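Local atomic coordinates of trans-4-hydroxy-L-proline dehydratase (Clostridioides difficile 70-100-2010, PDB entry 6VXC), a protein that dehydrates trans-4-hydroxy-L-proline to (S)-1-pyrroline-5-carboxylate as a glycyl radical enzyme, in the anaerobic breakdown of 4-hydroxyproline. Residues Glu27-Glu35 against Ser82-Val90; Gly235-Ala246 against Leu258-Pro269. All blocks are in the same frame, centred on the assembly; numbering follows the deposited sequence.

Interaction 1: Glu27-Glu35 against Ser82-Val90; sequences ERTKKLREE and SINDGELIV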
loop_
_atom_site.group_PDB
_atom_site.type_symbol
_atom_site.label_atom_id
_atom_site.label_comp_id
_atom_site.label_asym_id
_atom_site.label_seq_id
_atom_site.Cartn_x
_atom_site.Cartn_y
_atom_site.Cartn_z
ATOM N N GLU A 27 29.860 -0.820 11.393
ATOM C CA GLU A 27 30.443 0.218 10.557
ATOM C C GLU A 27 29.943 0.110 9.122
ATOM O O GLU A 27 29.630 1.124 8.491
ATOM C CB GLU A 27 31.971 0.110 10.579
ATOM C CG GLU A 27 32.613 0.405 11.914
ATOM C CD GLU A 27 32.320 1.816 12.389
ATOM O OE1 GLU A 27 32.660 2.773 11.660
ATOM O OE2 GLU A 27 31.725 1.974 13.475
ATOM N N ARG A 28 29.825 -1.109 8.601
ATOM C CA ARG A 28 29.310 -1.279 7.243
ATOM C C ARG A 28 27.929 -0.654 7.080
ATOM O O ARG A 28 27.709 0.163 6.178
ATOM C CB ARG A 28 29.262 -2.763 6.877
ATOM C CG ARG A 28 28.724 -3.042 5.468
ATOM C CD ARG A 28 28.305 -4.500 5.319
ATOM N NE ARG A 28 29.386 -5.442 5.603
ATOM C CZ ARG A 28 30.395 -5.720 4.783
ATOM N NH1 ARG A 28 31.324 -6.594 5.157
ATOM N NH2 ARG A 28 30.478 -5.146 3.590
ATOM N N THR A 29 26.989 -1.008 7.963
ATOM C CA THR A 29 25.607 -0.591 7.766
ATOM C C THR A 29 25.401 0.874 8.127
ATOM O O THR A 29 24.522 1.524 7.559
ATOM C CB THR A 29 24.664 -1.508 8.555
ATOM O OG1 THR A 29 24.985 -1.468 9.947
ATOM C CG2 THR A 29 24.773 -2.951 8.054
ATOM N N LYS A 30 26.234 1.428 9.009
ATOM C CA LYS A 30 26.227 2.873 9.232
ATOM C C LYS A 30 26.541 3.629 7.944
ATOM O O LYS A 30 25.909 4.647 7.642
ATOM C CB LYS A 30 27.248 3.249 10.305
ATOM C CG LYS A 30 27.002 2.706 11.698
ATOM C CD LYS A 30 28.207 3.018 12.579
ATOM C CE LYS A 30 28.103 2.412 13.974
ATOM N NZ LYS A 30 27.011 2.950 14.792
ATOM N N LYS A 31 27.541 3.160 7.199
ATOM C CA LYS A 31 27.940 3.770 5.932
ATOM C C LYS A 31 26.859 3.608 4.866
ATOM O O LYS A 31 26.546 4.554 4.131
ATOM C CB LYS A 31 29.259 3.140 5.464
ATOM C CG LYS A 31 29.703 3.527 4.048
ATOM C CD LYS A 31 31.111 3.002 3.697
ATOM C CE LYS A 31 31.177 1.477 3.683
ATOM N NZ LYS A 31 32.532 0.960 3.283
ATOM N N LEU A 32 26.307 2.400 4.746
ATOM C CA LEU A 32 25.238 2.170 3.782
ATOM C C LEU A 32 24.017 3.024 4.101
ATOM O O LEU A 32 23.381 3.567 3.194
ATOM C CB LEU A 32 24.875 0.686 3.733
ATOM C CG LEU A 32 25.885 -0.264 3.060
ATOM C CD1 LEU A 32 25.585 -1.735 3.363
ATOM C CD2 LEU A 32 25.938 -0.028 1.548
ATOM N N ARG A 33 23.687 3.182 5.389
ATOM C CA ARG A 33 22.532 4.001 5.743
ATOM C C ARG A 33 22.762 5.463 5.389
ATOM O O ARG A 33 21.852 6.135 4.888
ATOM C CB ARG A 33 22.204 3.864 7.234
ATOM C CG ARG A 33 20.921 4.590 7.656
ATOM C CD ARG A 33 20.757 4.652 9.162
ATOM N NE ARG A 33 19.431 5.141 9.538
ATOM C CZ ARG A 33 19.094 6.427 9.609
ATOM N NH1 ARG A 33 19.989 7.366 9.325
ATOM N NH2 ARG A 33 17.854 6.771 9.959
ATOM N N GLU A 34 23.967 5.978 5.651
ATOM C CA GLU A 34 24.246 7.382 5.363
ATOM C C GLU A 34 24.192 7.660 3.858
ATOM O O GLU A 34 23.735 8.727 3.438
ATOM C CB GLU A 34 25.600 7.774 5.969
ATOM C CG GLU A 34 25.960 9.249 5.909
ATOM C CD GLU A 34 25.156 10.137 6.882
ATOM O OE1 GLU A 34 24.433 9.619 7.762
ATOM O OE2 GLU A 34 25.251 11.376 6.758
ATOM N N GLU A 35 24.676 6.732 3.033
ATOM C CA GLU A 35 24.499 6.875 1.589
ATOM C C GLU A 35 23.017 6.950 1.229
ATOM O O GLU A 35 22.602 7.776 0.407
ATOM C CB GLU A 35 25.153 5.707 0.859
ATOM C CG GLU A 35 25.065 5.828 -0.659
ATOM C CD GLU A 35 25.699 4.651 -1.376
ATOM O OE1 GLU A 35 25.452 3.496 -0.974
ATOM O OE2 GLU A 35 26.482 4.878 -2.315
ATOM N N SER A 82 25.015 -1.678 -10.851
ATOM C CA SER A 82 25.887 -0.983 -9.913
ATOM C C SER A 82 25.952 -1.744 -8.599
ATOM O O SER A 82 24.990 -2.401 -8.196
ATOM C CB SER A 82 25.430 0.453 -9.668
ATOM O OG SER A 82 24.145 0.472 -9.090
ATOM N N ILE A 83 27.109 -1.654 -7.944
ATOM C CA ILE A 83 27.344 -2.207 -6.617
ATOM C C ILE A 83 27.844 -1.070 -5.742
ATOM O O ILE A 83 28.867 -0.452 -6.054
ATOM C CB ILE A 83 28.365 -3.357 -6.647
ATOM C CG1 ILE A 83 27.845 -4.504 -7.519
ATOM C CG2 ILE A 83 28.715 -3.819 -5.228
ATOM C CD1 ILE A 83 28.732 -5.733 -7.543
ATOM N N ASN A 84 27.120 -0.771 -4.677
ATOM C CA ASN A 84 27.488 0.356 -3.839
ATOM C C ASN A 84 28.549 -0.057 -2.823
ATOM O O ASN A 84 28.660 -1.225 -2.446
ATOM C CB ASN A 84 26.249 0.920 -3.142
ATOM C CG ASN A 84 25.190 1.382 -4.134
ATOM O OD1 ASN A 84 25.455 2.214 -5.002
ATOM N ND2 ASN A 84 23.994 0.803 -4.035
ATOM N N ASP A 85 29.335 0.918 -2.388
ATOM C CA ASP A 85 30.460 0.641 -1.507
ATOM C C ASP A 85 29.989 0.043 -0.183
ATOM O O ASP A 85 29.221 0.665 0.556
ATOM C CB ASP A 85 31.267 1.912 -1.265
ATOM C CG ASP A 85 32.516 1.653 -0.456
ATOM O OD1 ASP A 85 33.377 0.885 -0.940
ATOM O OD2 ASP A 85 32.638 2.206 0.656
ATOM N N GLY A 86 30.459 -1.162 0.115
ATOM C CA GLY A 86 30.142 -1.839 1.346
ATOM C C GLY A 86 28.969 -2.790 1.278
ATOM O O GLY A 86 28.701 -3.480 2.265
ATOM N N GLU A 87 28.294 -2.892 0.139
ATOM C CA GLU A 87 27.119 -3.744 0.064
ATOM C C GLU A 87 27.472 -5.208 0.263
ATOM O O GLU A 87 28.544 -5.676 -0.121
ATOM C CB GLU A 87 26.400 -3.561 -1.267
ATOM C CG GLU A 87 25.581 -2.290 -1.300
ATOM C CD GLU A 87 24.744 -2.157 -2.551
ATOM O OE1 GLU A 87 25.130 -2.707 -3.610
ATOM O OE2 GLU A 87 23.681 -1.499 -2.461
ATOM N N LEU A 88 26.552 -5.920 0.899
ATOM C CA LEU A 88 26.497 -7.370 0.895
ATOM C C LEU A 88 25.346 -7.909 0.058
ATOM O O LEU A 88 25.464 -9.001 -0.497
ATOM C CB LEU A 88 26.377 -7.903 2.331
ATOM C CG LEU A 88 27.558 -7.710 3.300
ATOM C CD1 LEU A 88 27.215 -8.175 4.711
ATOM C CD2 LEU A 88 28.793 -8.453 2.803
ATOM N N ILE A 89 24.245 -7.160 -0.040
ATOM C CA ILE A 89 23.114 -7.463 -0.916
ATOM C C ILE A 89 23.112 -6.436 -2.038
ATOM O O ILE A 89 23.160 -5.234 -1.767
ATOM C CB ILE A 89 21.779 -7.413 -0.145
ATOM C CG1 ILE A 89 21.801 -8.379 1.034
ATOM C CG2 ILE A 89 20.576 -7.698 -1.087
ATOM C CD1 ILE A 89 21.995 -9.823 0.633
ATOM N N VAL A 90 22.997 -6.894 -3.290
ATOM C CA VAL A 90 23.142 -6.013 -4.446
ATOM C C VAL A 90 21.860 -6.000 -5.272
ATOM O O VAL A 90 21.071 -6.955 -5.272
ATOM C CB VAL A 90 24.340 -6.410 -5.344
ATOM C CG1 VAL A 90 25.657 -6.354 -4.561
ATOM C CG2 VAL A 90 24.101 -7.777 -5.956
HETATM O O HOH W 1 27.827 2.957 0.580
HETATM O O HOH W 2 28.794 3.799 -3.341
#

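Interaction 2: Gly235-Ala246 against Leu258-Pro269; sequences GKRYAEKARQMA and LLLIAETCDVVP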
loop_
_atom_site.group_PDB
_atom_site.type_symbol
_atom_site.label_atom_id
_atom_site.label_comp_id
_atom_site.label_asym_id
_atom_site.label_seq_id
_atom_site.Cartn_x
_atom_site.Cartn_y
_atom_site.Cartn_z
ATOM N N GLY A 235 21.339 -12.840 -12.418
ATOM C CA GLY A 235 22.356 -13.367 -11.528
ATOM C C GLY A 235 23.698 -13.487 -12.218
ATOM O O GLY A 235 24.734 -13.127 -11.655
ATOM N N LYS A 236 23.693 -13.983 -13.460
ATOM C CA LYS A 236 24.940 -14.138 -14.202
ATOM C C LYS A 236 25.676 -12.809 -14.318
ATOM O O LYS A 236 26.886 -12.740 -14.096
ATOM C CB LYS A 236 24.656 -14.727 -15.587
ATOM C CG LYS A 236 25.876 -14.837 -16.493
ATOM C CD LYS A 236 25.471 -15.069 -17.955
ATOM C CE LYS A 236 25.311 -13.750 -18.734
ATOM N NZ LYS A 236 26.638 -13.177 -19.121
ATOM N N ARG A 237 24.954 -11.735 -14.650
ATOM C CA ARG A 237 25.601 -10.450 -14.898
ATOM C C ARG A 237 26.138 -9.842 -13.609
ATOM O O ARG A 237 27.209 -9.226 -13.609
ATOM C CB ARG A 237 24.630 -9.485 -15.575
ATOM C CG ARG A 237 24.254 -9.850 -17.021
ATOM C CD ARG A 237 23.561 -8.669 -17.687
ATOM N NE ARG A 237 24.455 -7.521 -17.754
ATOM C CZ ARG A 237 24.061 -6.256 -17.680
ATOM N NH1 ARG A 237 22.779 -5.967 -17.521
ATOM N NH2 ARG A 237 24.951 -5.281 -17.755
ATOM N N TYR A 238 25.411 -9.996 -12.501
ATOM C CA TYR A 238 25.906 -9.457 -11.243
ATOM C C TYR A 238 27.138 -10.211 -10.757
ATOM O O TYR A 238 28.046 -9.607 -10.183
ATOM C CB TYR A 238 24.803 -9.468 -10.183
ATOM C CG TYR A 238 24.216 -8.099 -9.978
ATOM C CD1 TYR A 238 24.984 -7.078 -9.450
ATOM C CD2 TYR A 238 22.919 -7.816 -10.361
ATOM C CE1 TYR A 238 24.469 -5.818 -9.274
ATOM C CE2 TYR A 238 22.393 -6.568 -10.191
ATOM C CZ TYR A 238 23.170 -5.568 -9.646
ATOM O OH TYR A 238 22.641 -4.317 -9.473
ATOM N N ALA A 239 27.183 -11.530 -10.943
ATOM C CA ALA A 239 28.392 -12.258 -10.562
ATOM C C ALA A 239 29.597 -11.771 -11.361
ATOM O O ALA A 239 30.669 -11.524 -10.792
ATOM C CB ALA A 239 28.189 -13.762 -10.724
ATOM N N GLU A 240 29.434 -11.621 -12.679
ATOM C CA GLU A 240 30.495 -11.060 -13.512
ATOM C C GLU A 240 30.893 -9.670 -13.041
ATOM O O GLU A 240 32.082 -9.367 -12.901
ATOM C CB GLU A 240 30.048 -11.004 -14.977
ATOM C CG GLU A 240 30.086 -12.338 -15.720
ATOM C CD GLU A 240 29.329 -12.294 -17.054
ATOM O OE1 GLU A 240 29.082 -11.176 -17.565
ATOM O OE2 GLU A 240 28.970 -13.375 -17.580
ATOM N N LYS A 241 29.907 -8.792 -12.839
ATOM C CA LYS A 241 30.199 -7.446 -12.360
ATOM C C LYS A 241 31.010 -7.497 -11.076
ATOM O O LYS A 241 32.005 -6.778 -10.924
ATOM C CB LYS A 241 28.897 -6.679 -12.135
ATOM C CG LYS A 241 29.034 -5.284 -11.538
ATOM C CD LYS A 241 29.455 -4.252 -12.562
ATOM C CE LYS A 241 29.334 -2.851 -11.972
ATOM N NZ LYS A 241 29.848 -1.797 -12.894
ATOM N N ALA A 242 30.612 -8.366 -10.148
ATOM C CA ALA A 242 31.315 -8.442 -8.876
ATOM C C ALA A 242 32.765 -8.874 -9.068
ATOM O O ALA A 242 33.673 -8.281 -8.472
ATOM C CB ALA A 242 30.582 -9.391 -7.927
ATOM N N ARG A 243 33.004 -9.889 -9.910
ATOM C CA ARG A 243 34.368 -10.386 -10.122
ATOM C C ARG A 243 35.230 -9.379 -10.867
ATOM O O ARG A 243 36.423 -9.245 -10.582
ATOM C CB ARG A 243 34.341 -11.708 -10.879
ATOM C CG ARG A 243 33.727 -12.807 -10.090
ATOM C CD ARG A 243 33.870 -14.151 -10.743
ATOM N NE ARG A 243 33.596 -15.172 -9.743
ATOM C CZ ARG A 243 32.470 -15.867 -9.657
ATOM N NH1 ARG A 243 31.496 -15.682 -10.545
ATOM N NH2 ARG A 243 32.325 -16.752 -8.681
ATOM N N GLN A 244 34.650 -8.691 -11.843
ATOM C CA GLN A 244 35.379 -7.653 -12.552
ATOM C C GLN A 244 35.792 -6.533 -11.602
ATOM O O GLN A 244 36.902 -5.996 -11.710
ATOM C CB GLN A 244 34.518 -7.153 -13.708
ATOM C CG GLN A 244 34.711 -5.730 -14.149
ATOM C CD GLN A 244 33.600 -5.302 -15.101
ATOM O OE1 GLN A 244 33.338 -5.971 -16.109
ATOM N NE2 GLN A 244 32.916 -4.202 -14.768
ATOM N N MET A 245 34.930 -6.197 -10.634
ATOM C CA MET A 245 35.295 -5.216 -9.617
ATOM C C MET A 245 36.311 -5.778 -8.631
ATOM O O MET A 245 37.131 -5.027 -8.093
ATOM C CB MET A 245 34.050 -4.730 -8.871
ATOM C CG MET A 245 33.142 -3.851 -9.689
ATOM S SD MET A 245 31.659 -3.391 -8.775
ATOM C CE MET A 245 32.340 -2.301 -7.535
ATOM N N ALA A 246 36.246 -7.078 -8.344
ATOM C CA ALA A 246 37.193 -7.673 -7.410
ATOM C C ALA A 246 38.618 -7.611 -7.952
ATOM O O ALA A 246 39.561 -7.332 -7.206
ATOM C CB ALA A 246 36.778 -9.103 -7.075
ATOM N N LEU A 258 33.339 -8.543 -2.411
ATOM C CA LEU A 258 32.969 -8.693 -3.817
ATOM C C LEU A 258 32.976 -10.158 -4.240
ATOM O O LEU A 258 32.100 -10.603 -4.992
ATOM C CB LEU A 258 33.917 -7.872 -4.687
ATOM C CG LEU A 258 33.729 -6.368 -4.526
ATOM C CD1 LEU A 258 34.918 -5.632 -5.084
ATOM C CD2 LEU A 258 32.443 -5.926 -5.229
ATOM N N LEU A 259 33.951 -10.924 -3.763
ATOM C CA LEU A 259 33.986 -12.341 -4.095
ATOM C C LEU A 259 32.821 -13.078 -3.449
ATOM O O LEU A 259 32.275 -14.017 -4.032
ATOM C CB LEU A 259 35.318 -12.941 -3.648
ATOM C CG LEU A 259 36.560 -12.513 -4.448
ATOM C CD1 LEU A 259 37.832 -13.176 -3.925
ATOM C CD2 LEU A 259 36.403 -12.757 -5.932
ATOM N N LEU A 260 32.415 -12.653 -2.253
ATOM C CA LEU A 260 31.237 -13.245 -1.635
ATOM C C LEU A 260 29.977 -12.919 -2.427
ATOM O O LEU A 260 29.115 -13.783 -2.608
ATOM C CB LEU A 260 31.103 -12.765 -0.194
ATOM C CG LEU A 260 29.830 -13.200 0.531
ATOM C CD1 LEU A 260 29.682 -14.719 0.556
ATOM C CD2 LEU A 260 29.855 -12.637 1.931
ATOM N N ILE A 261 29.862 -11.687 -2.919
ATOM C CA ILE A 261 28.720 -11.325 -3.755
ATOM C C ILE A 261 28.658 -12.223 -4.981
ATOM O O ILE A 261 27.613 -12.808 -5.296
ATOM C CB ILE A 261 28.789 -9.842 -4.153
ATOM C CG1 ILE A 261 28.583 -8.956 -2.925
ATOM C CG2 ILE A 261 27.730 -9.528 -5.207
ATOM C CD1 ILE A 261 28.860 -7.493 -3.191
ATOM N N ALA A 262 29.795 -12.384 -5.661
ATOM C CA ALA A 262 29.836 -13.201 -6.865
ATOM C C ALA A 262 29.426 -14.636 -6.571
ATOM O O ALA A 262 28.629 -15.214 -7.311
ATOM C CB ALA A 262 31.232 -13.141 -7.486
ATOM N N GLU A 263 29.936 -15.220 -5.478
ATOM C CA GLU A 263 29.535 -16.577 -5.086
ATOM C C GLU A 263 28.038 -16.677 -4.810
ATOM O O GLU A 263 27.410 -17.701 -5.096
ATOM C CB GLU A 263 30.293 -17.031 -3.835
ATOM C CG GLU A 263 31.730 -17.467 -4.042
ATOM C CD GLU A 263 32.527 -17.494 -2.731
ATOM O OE1 GLU A 263 33.777 -17.452 -2.804
ATOM O OE2 GLU A 263 31.905 -17.587 -1.641
ATOM N N THR A 264 27.467 -15.656 -4.179
ATOM C CA THR A 264 26.039 -15.687 -3.895
ATOM C C THR A 264 25.235 -15.660 -5.187
ATOM O O THR A 264 24.275 -16.420 -5.344
ATOM C CB THR A 264 25.694 -14.517 -2.976
ATOM O OG1 THR A 264 26.499 -14.602 -1.794
ATOM C CG2 THR A 264 24.211 -14.493 -2.604
ATOM N N CYS A 265 25.631 -14.803 -6.125
ATOM C CA CYS A 265 24.948 -14.679 -7.407
ATOM C C CYS A 265 25.213 -15.862 -8.345
ATOM O O CYS A 265 24.452 -16.059 -9.299
ATOM C CB CYS A 265 25.356 -13.357 -8.063
ATOM S SG CYS A 265 24.918 -11.879 -7.072
ATOM N N ASP A 266 26.270 -16.650 -8.106
ATOM C CA ASP A 266 26.420 -17.918 -8.816
ATOM C C ASP A 266 25.276 -18.859 -8.497
ATOM O O ASP A 266 24.962 -19.752 -9.293
ATOM C CB ASP A 266 27.727 -18.622 -8.434
ATOM C CG ASP A 266 28.952 -17.977 -9.033
ATOM O OD1 ASP A 266 28.824 -17.200 -10.000
ATOM O OD2 ASP A 266 30.062 -18.262 -8.528
ATOM N N VAL A 267 24.655 -18.695 -7.330
ATOM C CA VAL A 267 23.583 -19.590 -6.918
ATOM C C VAL A 267 22.234 -18.990 -7.290
ATOM O O VAL A 267 21.450 -19.615 -8.005
ATOM C CB VAL A 267 23.647 -19.892 -5.414
ATOM C CG1 VAL A 267 22.520 -20.836 -5.018
ATOM C CG2 VAL A 267 25.012 -20.462 -5.029
ATOM N N VAL A 268 21.952 -17.788 -6.796
ATOM C CA VAL A 268 20.646 -17.170 -6.983
ATOM C C VAL A 268 20.733 -16.020 -7.979
ATOM O O VAL A 268 21.729 -15.310 -8.028
ATOM C CB VAL A 268 20.072 -16.703 -5.618
ATOM C CG1 VAL A 268 19.975 -17.879 -4.659
ATOM C CG2 VAL A 268 20.908 -15.549 -5.016
ATOM N N PRO A 269 19.661 -15.796 -8.747
ATOM C CA PRO A 269 18.363 -16.485 -8.668
ATOM C C PRO A 269 18.192 -17.755 -9.500
ATOM O O PRO A 269 17.107 -18.331 -9.479
ATOM C CB PRO A 269 17.380 -15.413 -9.148
ATOM C CG PRO A 269 18.175 -14.420 -9.921
ATOM C CD PRO A 269 19.643 -14.671 -9.699
#

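Interaction 1: Glu27-Glu35 against Ser82-Val90
The helix of Glu27-Glu35 lies against a type II turn running from Asn84 to Glu87, and the backbones come nearest where Arg28 CA and Gly86 CA stand 6.0 Å apart. Arg28 runs past Gly86 and sends NH2 to Gly86 O, 2.8 Å away with an N-H...O angle of 162°. The oxygen lies at the edge of the guanidinium, almost in its plane, whereas the nitrogen meets the carbonyl from above the carbonyl plane. With chi1 at 180° the Arg28 side chain runs beside its own carbonyl carbon, then bends at chi3, which lays the guanidinium across Leu88; Leu88 CD2 sits 3.7 Å above the centre of one face. Salt bridges to Glu329 and Asp257 hold the same guanidinium, so both the bond and the packing against Leu88 belong to a group whose rotation is largely fixed.

One turn on, Lys31 crosses Asp85 at about a right angle, and NZ meets OD2 at 2.9 Å from above the carboxylate plane, a salt bridge on the exposed side. Next along the helix, Leu32 places CD2 3.5 Å from Asp85 O and also against Glu87 CG. Glu35 extends toward Asn84, and two waters tie it to Asp85: one donates to Asp85 O and, weakly, to Glu35 OE1, the other donates to Glu35 OE2 and accepts from Asp85 N.

Inside the turn, Asn84 ND2 binds Glu87 OE2 at 2.8 Å while Asn84 N binds OE1; Lys337 adds a salt bridge to OE2. At phi 94° Gly86 has the backbone expected of the third residue of a type II turn, and its bare CA lets Lys31 pass close. The arrangement is a glycine-bearing beta turn docked on the N-terminal helix of this pyruvate formate lyase-like chain, away from the probable catalytic residues.

Interaction 2: Gly235-Ala246 against Leu258-Pro269
Arg243 NH2 donates to Asp266 OD2 at 2.7 Å, nearly straight at 177°, and its neighbour NH1 donates to Asp266 OD1 at 3.1 Å. This is an end-on, two-nitrogen grip on the syn side of the carboxylate, with the two planes only 18° apart. Arg243 CG lies anti to its carbonyl carbon (chi1 -67°), and the chain then stretches out to NE along the partner helix. That course lays one guanidinium face over Ala262 CB, which stands 3.7 Å above its centre.

Small residues let the two antiparallel helices pack this closely: their axes approach to 8.0 Å, and Ala239 CA and Ala262 CA are just 4.1 Å apart. Ala242 CB touches Leu258 O as well as the methyl of Ala262. At one end Leu258 fits its CD1 against the backbone of Met245 and Ala246, with Leu259 CD2 on Ala246 CB. At the other, Cys265 lays CB on Gly235 O and SG on Tyr238 CB, and Pro269, behind a cis peptide bond, brings CD to 3.5 Å from Gly235 CA, an approach that the bare glycine allows.

The contact joins the two arms of a helical hairpin. Its chemistry is an interior of methyls, sulfur and glycine backbone in close apolar contact, with one bidentate ion pair on the exposed flank, where in-plane N-H groups of Arg243 satisfy both carboxylate oxygens.

The two interactions come in series along the chain, interaction 1 closing before interaction 2 opens, and their centres lie about 16 Å apart on the same side of the molecule, both in its pyruvate formate lyase-like part. They touch directly through the Ser82-Val90 loop, which has helix 27-38 at its turn and the hairpin of helices 214-248 and 252-267 along its ends. Tyr238 OH probably hydrogen-bonds Ser82 O, Tyr238 CD1 packs on Val90 CG2, and Ile261 CD1 rests on Glu87 O and Val90 CG1. The loop thus bridges the N-terminal helix and the hairpin, well away from the centre of the chain and from Cys454 and Glu456, the probable radical and proton-accepting residues.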